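Long-range contact in Alr4995 protein (Nostoc sp., PDB 6LRF), which probably acts as a bifunctional arginine dihydrolase and ornithine cyclodeaminase, breaking arginine down to ornithine and converting the ornithine to proline: residues Y282-L294 against Q326-H340. Residues are numbered along the deposited sequence; the frame is centred on the assembly and turned at random.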
# COMPACT_ATOMS: atom_id res chain seq x y z
N TYR B 282 19.39 15.90 -41.72
CA TYR B 282 19.78 14.81 -40.83
C TYR B 282 18.67 13.76 -40.73
O TYR B 282 18.89 12.65 -40.22
CB TYR B 282 20.15 15.35 -39.45
CG TYR B 282 21.31 16.30 -39.49
CD1 TYR B 282 22.62 15.83 -39.50
CD2 TYR B 282 21.11 17.66 -39.55
CE1 TYR B 282 23.70 16.71 -39.56
CE2 TYR B 282 22.17 18.54 -39.61
CZ TYR B 282 23.46 18.06 -39.61
OH TYR B 282 24.52 18.95 -39.66
N VAL B 283 17.48 14.11 -41.22
CA VAL B 283 16.36 13.19 -41.25
C VAL B 283 16.73 11.95 -42.07
O VAL B 283 17.28 12.06 -43.18
CB VAL B 283 15.10 13.86 -41.82
CG1 VAL B 283 13.93 12.88 -41.90
CG2 VAL B 283 14.73 15.08 -40.97
N GLU B 284 16.46 10.78 -41.50
CA GLU B 284 16.72 9.50 -42.14
C GLU B 284 15.45 8.67 -42.30
O GLU B 284 14.49 8.83 -41.55
CB GLU B 284 17.73 8.68 -41.33
CG GLU B 284 19.13 9.19 -41.39
CD GLU B 284 20.07 8.31 -40.60
OE1 GLU B 284 19.58 7.34 -39.97
OE2 GLU B 284 21.29 8.57 -40.63
N SER B 285 15.47 7.77 -43.27
CA SER B 285 14.32 6.96 -43.62
C SER B 285 14.78 5.55 -43.91
O SER B 285 15.88 5.34 -44.39
CB SER B 285 13.59 7.53 -44.83
OG SER B 285 12.60 8.45 -44.41
N ARG B 286 13.89 4.60 -43.63
CA ARG B 286 14.19 3.19 -43.75
C ARG B 286 12.87 2.45 -43.89
O ARG B 286 11.92 2.72 -43.16
CB ARG B 286 14.97 2.72 -42.53
CG ARG B 286 15.54 1.32 -42.61
CD ARG B 286 16.61 1.16 -41.56
NE ARG B 286 16.93 -0.25 -41.31
CZ ARG B 286 17.99 -0.65 -40.61
NH1 ARG B 286 18.83 0.26 -40.13
NH2 ARG B 286 18.22 -1.95 -40.41
N ILE B 287 12.77 1.54 -44.85
CA ILE B 287 11.56 0.74 -44.94
C ILE B 287 11.78 -0.58 -44.20
O ILE B 287 12.80 -1.24 -44.37
CB ILE B 287 11.17 0.49 -46.41
CG1 ILE B 287 10.68 1.80 -47.05
CG2 ILE B 287 10.07 -0.57 -46.50
CD1 ILE B 287 10.37 1.69 -48.54
N ILE B 288 10.86 -0.93 -43.31
CA ILE B 288 10.96 -2.20 -42.61
C ILE B 288 9.77 -3.08 -42.98
O ILE B 288 8.74 -2.60 -43.45
CB ILE B 288 11.03 -1.99 -41.07
CG1 ILE B 288 9.81 -1.23 -40.58
CG2 ILE B 288 12.30 -1.27 -40.68
CD1 ILE B 288 8.75 -2.11 -39.92
N ARG B 289 9.92 -4.38 -42.78
CA ARG B 289 8.82 -5.31 -43.01
C ARG B 289 8.49 -6.03 -41.70
O ARG B 289 9.38 -6.39 -40.94
CB ARG B 289 9.19 -6.30 -44.12
CG ARG B 289 8.09 -7.26 -44.54
CD ARG B 289 8.55 -8.07 -45.74
NE ARG B 289 7.68 -9.21 -46.02
CZ ARG B 289 6.59 -9.15 -46.77
NH1 ARG B 289 6.22 -7.99 -47.31
NH2 ARG B 289 5.86 -10.25 -46.98
N ILE B 290 7.20 -6.21 -41.43
CA ILE B 290 6.75 -6.96 -40.25
C ILE B 290 5.71 -7.99 -40.70
O ILE B 290 4.82 -7.68 -41.49
CB ILE B 290 6.18 -6.01 -39.17
CG1 ILE B 290 5.69 -6.79 -37.96
CG2 ILE B 290 5.07 -5.13 -39.72
CD1 ILE B 290 6.83 -7.36 -37.14
N GLU B 291 5.86 -9.23 -40.23
CA GLU B 291 4.97 -10.34 -40.59
C GLU B 291 4.38 -11.03 -39.36
O GLU B 291 5.02 -11.10 -38.31
CB GLU B 291 5.70 -11.39 -41.43
CG GLU B 291 5.92 -11.06 -42.89
CD GLU B 291 6.49 -12.25 -43.67
OE1 GLU B 291 6.65 -13.34 -43.06
OE2 GLU B 291 6.77 -12.12 -44.88
N GLY B 292 3.19 -11.59 -39.49
CA GLY B 292 2.57 -12.32 -38.39
C GLY B 292 1.07 -12.12 -38.34
O GLY B 292 0.45 -11.83 -39.37
N HIS B 293 0.49 -12.29 -37.16
CA HIS B 293 -0.94 -12.03 -36.97
C HIS B 293 -1.10 -10.58 -36.54
O HIS B 293 -1.38 -10.27 -35.39
CB HIS B 293 -1.54 -12.99 -35.94
CG HIS B 293 -1.34 -14.44 -36.29
ND1 HIS B 293 -0.59 -15.29 -35.51
CD2 HIS B 293 -1.79 -15.18 -37.33
CE1 HIS B 293 -0.58 -16.49 -36.06
NE2 HIS B 293 -1.30 -16.45 -37.17
N LEU B 294 -0.92 -9.68 -37.50
CA LEU B 294 -0.63 -8.29 -37.18
C LEU B 294 -1.81 -7.58 -36.52
O LEU B 294 -1.63 -6.82 -35.58
CB LEU B 294 -0.20 -7.55 -38.43
CG LEU B 294 1.07 -8.08 -39.12
CD1 LEU B 294 1.48 -7.17 -40.29
CD2 LEU B 294 2.21 -8.24 -38.12
N GLN B 326 -5.89 -17.59 -38.82
CA GLN B 326 -4.54 -18.09 -38.49
C GLN B 326 -3.49 -17.80 -39.57
O GLN B 326 -2.30 -18.00 -39.34
CB GLN B 326 -4.60 -19.59 -38.21
CG GLN B 326 -5.41 -19.93 -36.97
CD GLN B 326 -4.82 -19.33 -35.72
OE1 GLN B 326 -3.62 -19.06 -35.65
NE2 GLN B 326 -5.67 -19.10 -34.72
N SER B 327 -3.91 -17.34 -40.75
CA SER B 327 -2.97 -16.95 -41.80
C SER B 327 -2.09 -15.80 -41.31
O SER B 327 -2.50 -15.02 -40.45
CB SER B 327 -3.69 -16.52 -43.08
OG SER B 327 -4.60 -17.51 -43.53
N THR B 328 -0.89 -15.70 -41.85
CA THR B 328 -0.04 -14.58 -41.48
C THR B 328 -0.40 -13.38 -42.35
O THR B 328 -0.91 -13.52 -43.46
CB THR B 328 1.45 -14.94 -41.60
OG1 THR B 328 1.65 -15.63 -42.83
CG2 THR B 328 1.86 -15.88 -40.48
N SER B 329 -0.21 -12.20 -41.79
CA SER B 329 -0.35 -10.95 -42.54
C SER B 329 1.02 -10.32 -42.62
O SER B 329 1.93 -10.71 -41.88
CB SER B 329 -1.36 -10.02 -41.86
OG SER B 329 -2.68 -10.48 -42.05
N ALA B 330 1.19 -9.37 -43.54
CA ALA B 330 2.48 -8.69 -43.70
C ALA B 330 2.25 -7.21 -43.95
O ALA B 330 1.33 -6.83 -44.66
CB ALA B 330 3.28 -9.30 -44.84
N ALA B 331 3.09 -6.38 -43.36
CA ALA B 331 3.01 -4.95 -43.62
C ALA B 331 4.40 -4.36 -43.92
O ALA B 331 5.42 -4.82 -43.39
CB ALA B 331 2.36 -4.23 -42.44
N GLU B 332 4.45 -3.37 -44.79
CA GLU B 332 5.70 -2.65 -45.04
C GLU B 332 5.50 -1.23 -44.57
O GLU B 332 4.49 -0.59 -44.87
CB GLU B 332 6.10 -2.72 -46.51
CG GLU B 332 6.87 -4.02 -46.81
CD GLU B 332 7.00 -4.34 -48.30
OE1 GLU B 332 6.79 -3.44 -49.14
OE2 GLU B 332 7.31 -5.52 -48.62
N VAL B 333 6.44 -0.76 -43.78
CA VAL B 333 6.30 0.52 -43.09
C VAL B 333 7.55 1.37 -43.34
O VAL B 333 8.67 0.90 -43.15
CB VAL B 333 6.10 0.31 -41.56
CG1 VAL B 333 6.01 1.63 -40.83
CG2 VAL B 333 4.83 -0.53 -41.29
N LYS B 334 7.36 2.60 -43.78
CA LYS B 334 8.49 3.51 -43.90
C LYS B 334 8.65 4.23 -42.56
O LYS B 334 7.73 4.87 -42.09
CB LYS B 334 8.29 4.51 -45.05
CG LYS B 334 9.53 5.33 -45.39
CD LYS B 334 9.28 6.26 -46.58
CE LYS B 334 8.26 7.36 -46.25
NZ LYS B 334 8.82 8.35 -45.31
N VAL B 335 9.82 4.08 -41.96
CA VAL B 335 10.12 4.72 -40.68
C VAL B 335 11.01 5.93 -40.93
O VAL B 335 11.98 5.82 -41.68
CB VAL B 335 10.84 3.76 -39.72
CG1 VAL B 335 11.01 4.41 -38.35
CG2 VAL B 335 10.09 2.44 -39.61
N SER B 336 10.69 7.07 -40.33
CA SER B 336 11.58 8.23 -40.39
C SER B 336 12.02 8.65 -39.01
O SER B 336 11.27 8.51 -38.03
CB SER B 336 10.90 9.43 -41.09
OG SER B 336 10.49 9.09 -42.40
N ALA B 337 13.24 9.17 -38.93
CA ALA B 337 13.81 9.68 -37.69
C ALA B 337 14.52 11.01 -37.96
O ALA B 337 14.99 11.24 -39.07
CB ALA B 337 14.79 8.66 -37.11
N PRO B 338 14.61 11.88 -36.95
CA PRO B 338 15.22 13.20 -37.15
C PRO B 338 16.75 13.15 -37.22
O PRO B 338 17.39 14.13 -37.64
CB PRO B 338 14.74 13.98 -35.92
CG PRO B 338 14.56 12.89 -34.85
CD PRO B 338 14.02 11.73 -35.60
N SER B 339 17.34 12.04 -36.79
CA SER B 339 18.80 11.88 -36.77
C SER B 339 19.14 10.41 -36.73
O SER B 339 18.26 9.57 -36.48
CB SER B 339 19.40 12.57 -35.55
OG SER B 339 19.16 11.78 -34.40
N HIS B 340 20.41 10.09 -36.94
CA HIS B 340 20.86 8.71 -36.90
C HIS B 340 20.70 8.12 -35.51
O HIS B 340 20.29 6.95 -35.35
CB HIS B 340 22.32 8.58 -37.34
CG HIS B 340 22.74 7.16 -37.58
ND1 HIS B 340 22.02 6.29 -38.38
CD2 HIS B 340 23.80 6.45 -37.12
CE1 HIS B 340 22.62 5.11 -38.41
NE2 HIS B 340 23.70 5.18 -37.65
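Backbone pairing joins strand residues 284-292 with 329-337, Glu-284 facing Ala-337 and Gly-292 facing Ser-329: five hydrogen-bonded antiparallel pairs alternate with four non-hydrogen-bonded ones. Ile-288 N to Val-333 O (2.9 Å) and Val-333 N to Ile-288 O (3.0 Å) close the central pair.

The salt-bridge network lies on the Arg-289 face. With CG anti to the backbone N (chi1 -176°) and an extended chain, Arg-289 brings its guanidinium over the Ala-330 methyl. Its NH1 makes a salt bridge to Glu-332 OE2 (3.0 Å) whose hydrogen bond is weak, guanidinium and carboxylate planes 63° apart, while NE and NH2 grip Glu-291 OE2 side-on from its anti side. A leucine in place of Arg-289 would probably leave two carboxylates, Glu-291 and Glu-332, without their shared cation.

The face carrying Ile-288, Val-333 and Val-335 holds apolar contacts: Ile-288 CG1 meets Val-335 CG2 (3.8 Å) and Leu-294 CD1 reaches the Ala-331 methyl, CB (3.7 Å). Helix 340-352 covers Val-335 and Ala-337.

Histidines bond at both ends. His-340 ND1 donates in its ring plane to the syn lone pair of Glu-284 OE1 (3.1 Å, 169°); His-293 NE2 reaches Gln-326 O (2.8 Å) from above the carbonyl plane.

Strand 313-320 flanks 329-337 on its far edge, making this an antiparallel pairing within a mixed, helix-backed alpha/beta sheet in the LOR/SDH-type region.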